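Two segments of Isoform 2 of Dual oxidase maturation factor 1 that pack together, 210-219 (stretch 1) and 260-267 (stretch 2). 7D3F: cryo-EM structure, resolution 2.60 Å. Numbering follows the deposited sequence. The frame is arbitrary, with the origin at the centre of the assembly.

Stretch 1, residues 210-219: LLATGIFQLL
Stretch 2 260-267: LCVLLGLA

Both stretches are helical throughout, with phi near -63° and psi near -41°, and each helix extends beyond its stretch at both ends. The two run roughly antiparallel. Their N-to-C directions differ by 152°, and the axes approach to 7.1 Å. Each of the two nearest CA pairs in the register includes a glycine: Leu211 CA lies 4.4 Å from Gly265 CA, and Gly214 CA lies 4.6 Å from Cys261 CA. No hydrogen bond crosses the interface. The contact is mainly apolar packing that buries 453 Å², both sides summed.

Cys261 has the most surface covered by the other stretch, 83 Å². Its CA-to-CB bond points toward stretch 1, chi1 is m, and the side chain sits as a knob among Leu210, Thr213, Gly214 and Gln217. Cys261 CB is 3.5 Å from Gly214 CA and 3.6 Å from Leu210 O. Cys261 SG is 3.6 Å from Gln217 NE2 and 4.0 Å from Leu210 CD1. A small side chain suits this close backbone approach.

Val262 is the second knob, among Leu211, Gly214, Ile215 and Leu218. Chi1 is t. Val262 CG2 lies 3.5 Å from Gly214 C, 4.0 Å from Leu218 CD1 and 4.1 Å from Ile215 CD1. Gly214 makes room for both knobs. An ideal CB on Gly214 would lie 2.6 Å from Val262 CG2, a clash, and 3.0 Å from Cys261 CB.

The CA-to-CB bond of Leu211 points sideways, but with chi1 and chi2 both t its end comes nearer to stretch 2. Leu211 CD1 packs 3.7 Å from Leu266 CD1 and 4.0 Å from Gly265 C. Gly265 leaves space here, since an ideal CB on Gly265 would clash with Leu211 CB at 2.7 Å. Leu210 is buried and its CA-to-CB bond points toward stretch 2, with chi1 t and chi2 p. Leu210 CD2 lies 3.6 Å from Leu264 CB.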

# COMPACT_ATOMS: atom_id res chain seq x y z
N LEU B 210 22.38 3.38 -19.97
CA LEU B 210 22.16 4.82 -20.16
C LEU B 210 21.61 5.11 -21.55
O LEU B 210 20.70 5.94 -21.72
CB LEU B 210 23.46 5.58 -19.91
CG LEU B 210 23.39 7.10 -19.85
CD1 LEU B 210 22.40 7.55 -18.78
CD2 LEU B 210 24.77 7.68 -19.57
N LEU B 211 22.15 4.43 -22.57
CA LEU B 211 21.62 4.57 -23.92
C LEU B 211 20.16 4.13 -23.98
O LEU B 211 19.35 4.75 -24.67
CB LEU B 211 22.48 3.77 -24.90
CG LEU B 211 22.32 4.02 -26.40
CD1 LEU B 211 23.64 3.74 -27.11
CD2 LEU B 211 21.22 3.16 -27.00
N ALA B 212 19.82 3.05 -23.28
CA ALA B 212 18.43 2.60 -23.23
C ALA B 212 17.54 3.62 -22.54
O ALA B 212 16.38 3.81 -22.93
CB ALA B 212 18.35 1.24 -22.52
N THR B 213 18.04 4.27 -21.49
CA THR B 213 17.29 5.34 -20.84
C THR B 213 16.98 6.46 -21.83
O THR B 213 15.84 6.94 -21.92
CB THR B 213 18.07 5.89 -19.65
OG1 THR B 213 18.33 4.84 -18.71
CG2 THR B 213 17.29 7.01 -18.96
N GLY B 214 17.99 6.88 -22.59
CA GLY B 214 17.76 7.90 -23.61
C GLY B 214 16.78 7.45 -24.67
O GLY B 214 15.92 8.22 -25.11
N ILE B 215 16.89 6.18 -25.09
CA ILE B 215 15.99 5.64 -26.10
C ILE B 215 14.55 5.65 -25.60
O ILE B 215 13.63 6.00 -26.33
CB ILE B 215 16.44 4.22 -26.51
CG1 ILE B 215 17.71 4.29 -27.35
CG2 ILE B 215 15.33 3.51 -27.28
CD1 ILE B 215 17.57 5.11 -28.62
N PHE B 216 14.35 5.27 -24.34
CA PHE B 216 12.99 5.25 -23.79
C PHE B 216 12.44 6.66 -23.62
O PHE B 216 11.24 6.89 -23.82
CB PHE B 216 12.96 4.49 -22.47
CG PHE B 216 12.81 3.00 -22.63
CD1 PHE B 216 11.61 2.46 -23.06
CD2 PHE B 216 13.86 2.14 -22.37
CE1 PHE B 216 11.46 1.10 -23.22
CE2 PHE B 216 13.72 0.78 -22.52
CZ PHE B 216 12.52 0.25 -22.95
N GLN B 217 13.29 7.63 -23.26
CA GLN B 217 12.82 9.01 -23.21
C GLN B 217 12.39 9.49 -24.60
O GLN B 217 11.33 10.12 -24.74
CB GLN B 217 13.91 9.92 -22.65
CG GLN B 217 14.24 9.68 -21.19
CD GLN B 217 15.12 10.77 -20.60
OE1 GLN B 217 14.78 11.95 -20.66
NE2 GLN B 217 16.26 10.38 -20.04
N LEU B 218 13.19 9.19 -25.62
CA LEU B 218 12.82 9.59 -26.98
C LEU B 218 11.56 8.87 -27.45
O LEU B 218 10.74 9.44 -28.17
CB LEU B 218 13.98 9.33 -27.94
CG LEU B 218 15.25 10.15 -27.67
CD1 LEU B 218 16.25 9.95 -28.80
CD2 LEU B 218 14.91 11.62 -27.49
N LEU B 219 11.39 7.61 -27.05
CA LEU B 219 10.17 6.87 -27.40
C LEU B 219 8.95 7.47 -26.72
O LEU B 219 7.87 7.53 -27.33
CB LEU B 219 10.32 5.39 -27.02
CG LEU B 219 11.24 4.55 -27.91
CD1 LEU B 219 11.24 3.10 -27.45
CD2 LEU B 219 10.82 4.66 -29.37
N LEU B 260 20.76 13.78 -24.47
CA LEU B 260 21.97 13.73 -23.67
C LEU B 260 22.30 12.30 -23.25
O LEU B 260 23.46 11.88 -23.32
CB LEU B 260 21.81 14.62 -22.44
CG LEU B 260 23.00 14.70 -21.48
CD1 LEU B 260 24.21 15.33 -22.17
CD2 LEU B 260 22.63 15.47 -20.22
N CYS B 261 21.29 11.54 -22.81
CA CYS B 261 21.53 10.16 -22.42
C CYS B 261 21.97 9.31 -23.61
O CYS B 261 22.88 8.48 -23.48
CB CYS B 261 20.27 9.56 -21.78
SG CYS B 261 19.81 10.30 -20.20
N VAL B 262 21.33 9.50 -24.77
CA VAL B 262 21.71 8.73 -25.96
C VAL B 262 23.14 9.04 -26.36
O VAL B 262 23.93 8.14 -26.65
CB VAL B 262 20.72 9.02 -27.11
CG1 VAL B 262 21.31 8.56 -28.43
CG2 VAL B 262 19.39 8.34 -26.85
N LEU B 263 23.50 10.33 -26.37
CA LEU B 263 24.86 10.71 -26.73
C LEU B 263 25.88 10.20 -25.73
O LEU B 263 26.96 9.76 -26.11
CB LEU B 263 24.96 12.23 -26.87
CG LEU B 263 24.19 12.86 -28.04
CD1 LEU B 263 24.48 14.35 -28.14
CD2 LEU B 263 24.52 12.15 -29.35
N LEU B 264 25.54 10.24 -24.43
CA LEU B 264 26.47 9.74 -23.42
C LEU B 264 26.69 8.24 -23.56
O LEU B 264 27.83 7.77 -23.50
CB LEU B 264 25.94 10.08 -22.02
CG LEU B 264 26.56 11.30 -21.33
CD1 LEU B 264 26.55 12.51 -22.25
CD2 LEU B 264 25.82 11.60 -20.04
N GLY B 265 25.61 7.48 -23.77
CA GLY B 265 25.77 6.04 -23.96
C GLY B 265 26.54 5.71 -25.23
O GLY B 265 27.40 4.82 -25.23
N LEU B 266 26.25 6.43 -26.32
CA LEU B 266 26.96 6.21 -27.57
C LEU B 266 28.45 6.53 -27.42
O LEU B 266 29.30 5.77 -27.90
CB LEU B 266 26.34 7.05 -28.68
CG LEU B 266 26.24 6.44 -30.07
CD1 LEU B 266 25.46 5.14 -30.03
CD2 LEU B 266 25.60 7.43 -31.04
N ALA B 267 28.77 7.63 -26.74
CA ALA B 267 30.16 8.00 -26.52
C ALA B 267 30.86 6.99 -25.63
O ALA B 267 32.03 6.66 -25.87
CB ALA B 267 30.24 9.40 -25.91